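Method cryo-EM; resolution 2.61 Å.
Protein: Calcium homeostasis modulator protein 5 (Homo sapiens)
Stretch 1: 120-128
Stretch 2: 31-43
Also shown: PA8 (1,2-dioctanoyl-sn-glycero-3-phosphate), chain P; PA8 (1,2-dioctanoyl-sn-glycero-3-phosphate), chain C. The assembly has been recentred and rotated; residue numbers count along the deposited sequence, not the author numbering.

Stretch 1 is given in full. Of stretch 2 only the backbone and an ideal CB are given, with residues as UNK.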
# COMPACT_ATOMS: atom_id res chain seq x y z
N LEU A 120 39.75 22.15 -4.45
CA LEU A 120 39.04 22.38 -3.20
C LEU A 120 38.93 21.12 -2.35
O LEU A 120 38.54 21.21 -1.19
CB LEU A 120 37.64 22.92 -3.47
CG LEU A 120 37.48 24.38 -3.89
CD1 LEU A 120 36.02 24.76 -3.88
CD2 LEU A 120 38.26 25.30 -2.99
N ASN A 121 39.23 19.96 -2.92
CA ASN A 121 39.31 18.69 -2.21
C ASN A 121 40.78 18.31 -2.31
O ASN A 121 41.19 17.63 -3.26
CB ASN A 121 38.37 17.65 -2.83
CG ASN A 121 38.62 16.25 -2.33
OD1 ASN A 121 38.09 15.85 -1.30
ND2 ASN A 121 39.42 15.49 -3.06
N GLY A 122 41.58 18.76 -1.35
CA GLY A 122 43.01 18.84 -1.56
C GLY A 122 43.83 17.57 -1.47
O GLY A 122 44.90 17.58 -0.85
N THR A 123 43.39 16.50 -2.10
CA THR A 123 44.14 15.25 -2.07
C THR A 123 45.12 15.11 -3.23
O THR A 123 46.17 14.50 -3.05
CB THR A 123 43.19 14.05 -2.07
OG1 THR A 123 42.47 14.02 -3.31
CG2 THR A 123 42.21 14.16 -0.94
N PHE A 124 44.81 15.68 -4.39
CA PHE A 124 45.73 15.56 -5.52
C PHE A 124 46.91 16.50 -5.39
O PHE A 124 48.00 16.18 -5.87
CB PHE A 124 45.01 15.84 -6.85
CG PHE A 124 43.83 14.95 -7.13
CD1 PHE A 124 42.77 15.43 -7.87
CD2 PHE A 124 43.78 13.65 -6.67
CE1 PHE A 124 41.68 14.63 -8.14
CE2 PHE A 124 42.68 12.86 -6.93
CZ PHE A 124 41.64 13.35 -7.67
N TYR A 125 46.73 17.65 -4.75
CA TYR A 125 47.82 18.59 -4.56
C TYR A 125 48.74 18.16 -3.43
O TYR A 125 49.94 18.44 -3.47
CB TYR A 125 47.26 19.99 -4.29
CG TYR A 125 48.27 21.09 -4.03
CD1 TYR A 125 48.79 21.83 -5.07
CD2 TYR A 125 48.66 21.42 -2.73
CE1 TYR A 125 49.70 22.84 -4.84
CE2 TYR A 125 49.56 22.42 -2.49
CZ TYR A 125 50.07 23.13 -3.55
OH TYR A 125 50.97 24.13 -3.31
N GLU A 126 48.19 17.50 -2.41
CA GLU A 126 48.98 17.04 -1.28
C GLU A 126 49.96 15.94 -1.70
O GLU A 126 51.11 15.92 -1.24
CB GLU A 126 48.05 16.57 -0.17
CG GLU A 126 48.65 15.68 0.88
CD GLU A 126 47.61 15.16 1.85
OE1 GLU A 126 46.55 15.80 1.99
OE2 GLU A 126 47.85 14.10 2.47
N CYS A 127 49.53 15.06 -2.60
CA CYS A 127 50.42 14.03 -3.14
C CYS A 127 51.48 14.64 -4.04
O CYS A 127 52.64 14.21 -4.02
CB CYS A 127 49.59 12.98 -3.88
SG CYS A 127 50.42 11.44 -4.33
N ALA A 128 51.13 15.65 -4.83
CA ALA A 128 52.07 16.18 -5.81
C ALA A 128 53.07 17.15 -5.19
O ALA A 128 54.22 17.21 -5.62
CB ALA A 128 51.31 16.86 -6.95
N UNK A 31 34.45 13.77 -9.07
CA UNK A 31 35.72 13.94 -8.37
C UNK A 31 35.74 13.19 -7.05
O UNK A 31 36.79 12.71 -6.63
CB UNK A 31 36.00 15.43 -8.13
N UNK A 32 34.59 13.07 -6.38
CA UNK A 32 34.52 12.30 -5.15
C UNK A 32 34.58 10.80 -5.40
O UNK A 32 34.87 10.04 -4.48
CB UNK A 32 33.24 12.65 -4.39
N UNK A 33 34.30 10.36 -6.62
CA UNK A 33 34.43 8.95 -6.95
C UNK A 33 35.86 8.58 -7.29
O UNK A 33 36.27 7.44 -7.09
CB UNK A 33 33.51 8.59 -8.12
N UNK A 34 36.65 9.54 -7.78
CA UNK A 34 38.04 9.26 -8.11
C UNK A 34 38.94 9.35 -6.90
O UNK A 34 39.90 8.58 -6.79
CB UNK A 34 38.53 10.22 -9.19
N UNK A 35 38.67 10.27 -5.98
CA UNK A 35 39.52 10.48 -4.82
C UNK A 35 39.27 9.48 -3.70
O UNK A 35 40.15 9.26 -2.87
CB UNK A 35 39.32 11.90 -4.29
N UNK A 36 38.09 8.87 -3.66
CA UNK A 36 37.76 7.91 -2.62
C UNK A 36 38.09 6.49 -3.06
O UNK A 36 38.72 5.73 -2.31
CB UNK A 36 36.28 8.02 -2.25
N UNK A 37 37.73 6.13 -4.28
CA UNK A 37 37.75 4.73 -4.70
C UNK A 37 39.04 4.38 -5.43
O UNK A 37 39.59 3.29 -5.24
CB UNK A 37 36.55 4.43 -5.60
N UNK A 38 39.57 5.29 -6.24
CA UNK A 38 40.71 4.96 -7.09
C UNK A 38 42.02 5.57 -6.64
O UNK A 38 43.07 4.95 -6.81
CB UNK A 38 40.42 5.41 -8.52
N UNK A 39 42.00 6.77 -6.08
CA UNK A 39 43.24 7.47 -5.74
C UNK A 39 43.79 6.93 -4.43
O UNK A 39 43.09 6.92 -3.41
CB UNK A 39 43.01 8.98 -5.64
N UNK A 40 45.04 6.48 -4.45
CA UNK A 40 45.79 6.19 -3.24
C UNK A 40 47.25 6.50 -3.51
O UNK A 40 47.89 5.84 -4.34
CB UNK A 40 45.60 4.74 -2.80
N UNK A 41 47.76 7.50 -2.84
CA UNK A 41 49.07 8.08 -3.10
C UNK A 41 50.17 7.11 -2.68
O UNK A 41 50.11 6.54 -1.59
CB UNK A 41 49.22 9.41 -2.37
N UNK A 42 51.17 6.89 -3.52
CA UNK A 42 52.35 6.15 -3.10
C UNK A 42 53.23 7.06 -2.26
O UNK A 42 52.92 8.22 -2.00
CB UNK A 42 53.12 5.61 -4.31
N UNK A 43 54.36 6.53 -1.82
CA UNK A 43 55.26 7.33 -1.01
C UNK A 43 56.67 7.19 -1.53
O UNK A 43 57.63 6.94 -0.80
CB UNK A 43 55.19 6.92 0.46
O1 PA8 P . 36.70 16.42 4.21
O2 PA8 P . 38.02 17.45 2.39
P1 PA8 P . 37.10 16.31 2.75
O3 PA8 P . 37.80 15.00 2.53
O4 PA8 P . 35.75 16.38 1.81
C1 PA8 P . 35.77 17.23 0.70
C2 PA8 P . 34.37 17.34 0.10
C3 PA8 P . 34.42 18.31 -1.08
O5 PA8 P . 33.32 19.17 -1.06
C4 PA8 P . 33.23 20.01 -2.19
O6 PA8 P . 34.08 19.99 -3.01
C5 PA8 P . 32.05 20.95 -2.37
C6 PA8 P . 32.39 22.07 -3.36
C7 PA8 P . 31.17 22.64 -4.07
O7 PA8 P . 33.95 16.08 -0.34
C12 PA8 P . 32.95 15.44 0.41
O8 PA8 P . 33.19 15.02 1.49
C13 PA8 P . 31.55 15.26 -0.17
C14 PA8 P . 30.67 16.49 -0.02
C15 PA8 P . 30.30 17.11 -1.36
C16 PA8 P . 29.12 18.08 -1.24
C17 PA8 P . 27.77 17.38 -1.34
C18 PA8 P . 27.00 17.79 -2.60
O1 PA8 C . 40.16 0.42 -4.63
O2 PA8 C . 41.35 0.15 -6.78
P1 PA8 C . 40.18 -0.32 -5.95
O3 PA8 C . 40.31 -1.80 -5.68
O4 PA8 C . 38.78 -0.02 -6.76
C1 PA8 C . 38.88 0.33 -8.11
C2 PA8 C . 37.51 0.80 -8.62
C3 PA8 C . 37.66 1.20 -10.09
O5 PA8 C . 36.96 2.40 -10.34
C4 PA8 C . 36.95 2.77 -11.70
O6 PA8 C . 37.54 2.13 -12.50
C5 PA8 C . 36.17 4.00 -12.16
C6 PA8 C . 36.67 4.48 -13.52
C7 PA8 C . 35.61 5.22 -14.32
O7 PA8 C . 36.59 -0.25 -8.52
C12 PA8 C . 35.61 -0.14 -7.52
O8 PA8 C . 35.90 -0.24 -6.38
C13 PA8 C . 34.14 0.08 -7.91
C14 PA8 C . 33.81 1.54 -8.19
C15 PA8 C . 33.42 1.77 -9.65
C16 PA8 C . 32.72 3.12 -9.84
C17 PA8 C . 31.21 3.04 -9.58
C18 PA8 C . 30.40 3.28 -10.85

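Position 31 lies on a helix, its CA-to-CB bond sideways to stretch 1 and nothing there within 5.5 Å of an ideal CB. Only a long side chain could reach the amide of Asn121, whose ND2 offers protons; Glu or Gln would suit. The residue is Glu31, with Asn121 ND2 donating a weak hydrogen bond to Glu31 OE2 at 3.0 Å.

At 32 the CA-to-CB bond points away, yet the phosphatidic acid of chain P and the side-chain oxygen OD1 of Asn121 lie within range of a long donor, so Arg or Lys is favoured. Arg32 curls back through three m rotamers. Its NE comes 2.9 Å from lipid O7, which sits over one guanidinium face, and its NH1 is 2.8 Å from Asn121 OD1, though the angle is too poor for a hydrogen bond.

Position 33 is out of reach of stretch 1 and near the chain C lipid tails, so apolar residues fit; Leu33 places CD2 3.9 Å from lipid C16. Position 34 points sideways, its ideal CB 4.7 Å from Phe124 CZ; Phe34 turns its ring away.

Position 35 points toward stretch 1, and the space is shallow: its ideal CB is 3.8 Å from Asn121 ND2, 3.9 Å from Thr123 OG1 and 4.3 Å from Phe124 CZ. Ala, Ser or perhaps Cys would suit. Ser35 places its CB against Thr123 and Phe124, with OG 3.7 Å from Asn121 ND2.

Stretch 1 sets no demand on 36, 37 and 38, all out of reach; they are Val36, Val37 and Ala38.

At 39 the chain has left the helical angles (phi/psi -80/125) and CB points toward stretch 1, 4.1 Å from Phe124 CE2. A large apolar side chain, aromatic or Leu or Met, would suit. Phe39 has chi1 t: the edge of Phe124 meets its face, centroids 4.8 Å apart and planes at 62°, while Cys127 CB lies at the edge of the Phe39 ring, 3.8 Å from Phe39 CZ.

Position 40 is extended and points away from stretch 1; the phosphate of the chain C lipid is within reach of a long side chain, which suits a basic residue. Lys40 NZ makes a weak hydrogen bond to lipid O1 at 3.4 Å.

At 41 the ideal CB is 3.1 Å from Cys127 SG, too tight for an ordinary contact but natural for a disulfide. Cys41 supplies it: Cys41 SG to Cys127 SG is 2.0 Å, with chi3 at 89°.

Position 42, phi -77, admits proline, and 43 meets nothing in stretch 1; Pro42 CD lies 4.2 Å from Cys127 SG, and Cys43 is bonded covalently elsewhere in the structure.

Stretch 2 (31-43) ERLFSVVAFKCPC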
# COMPACT_ATOMS: atom_id res chain seq x y z
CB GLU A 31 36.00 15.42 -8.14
CG GLU A 31 37.45 15.74 -7.86
CD GLU A 31 37.78 15.73 -6.38
OE1 GLU A 31 36.84 15.86 -5.57
OE2 GLU A 31 38.97 15.60 -6.04
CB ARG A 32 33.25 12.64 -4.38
CG ARG A 32 33.11 14.10 -4.07
CD ARG A 32 34.26 14.56 -3.21
NE ARG A 32 34.37 13.76 -2.00
CZ ARG A 32 35.52 13.31 -1.50
NH1 ARG A 32 36.66 13.59 -2.11
NH2 ARG A 32 35.52 12.58 -0.39
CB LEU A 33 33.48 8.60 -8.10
CG LEU A 33 33.24 7.15 -8.50
CD1 LEU A 33 31.78 6.93 -8.80
CD2 LEU A 33 34.07 6.79 -9.73
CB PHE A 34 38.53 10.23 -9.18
CG PHE A 34 38.37 9.72 -10.58
CD1 PHE A 34 39.23 8.75 -11.07
CD2 PHE A 34 37.37 10.20 -11.39
CE1 PHE A 34 39.08 8.28 -12.36
CE2 PHE A 34 37.22 9.73 -12.68
CZ PHE A 34 38.08 8.77 -13.16
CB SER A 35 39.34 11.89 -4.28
OG SER A 35 38.22 11.96 -3.43
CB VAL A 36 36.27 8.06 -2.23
CG1 VAL A 36 35.73 6.81 -1.56
CG2 VAL A 36 36.09 9.27 -1.33
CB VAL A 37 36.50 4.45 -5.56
CG1 VAL A 37 36.38 2.99 -5.87
CG2 VAL A 37 35.25 4.93 -4.85
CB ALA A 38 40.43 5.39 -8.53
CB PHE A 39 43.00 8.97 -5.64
CG PHE A 39 44.25 9.79 -5.58
CD1 PHE A 39 44.77 10.21 -4.37
CD2 PHE A 39 44.91 10.16 -6.73
CE1 PHE A 39 45.91 10.97 -4.31
CE2 PHE A 39 46.05 10.93 -6.68
CZ PHE A 39 46.55 11.33 -5.47
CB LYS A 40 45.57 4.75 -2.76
CG LYS A 40 45.58 3.68 -3.82
CD LYS A 40 45.20 2.34 -3.23
CE LYS A 40 43.72 2.30 -2.89
NZ LYS A 40 42.87 2.37 -4.11
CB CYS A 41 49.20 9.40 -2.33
SG CYS A 41 50.68 10.41 -2.59
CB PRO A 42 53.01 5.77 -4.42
CG PRO A 42 52.67 6.88 -5.31
CD PRO A 42 51.32 7.39 -4.90
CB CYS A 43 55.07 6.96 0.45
SG CYS A 43 53.72 7.90 1.20
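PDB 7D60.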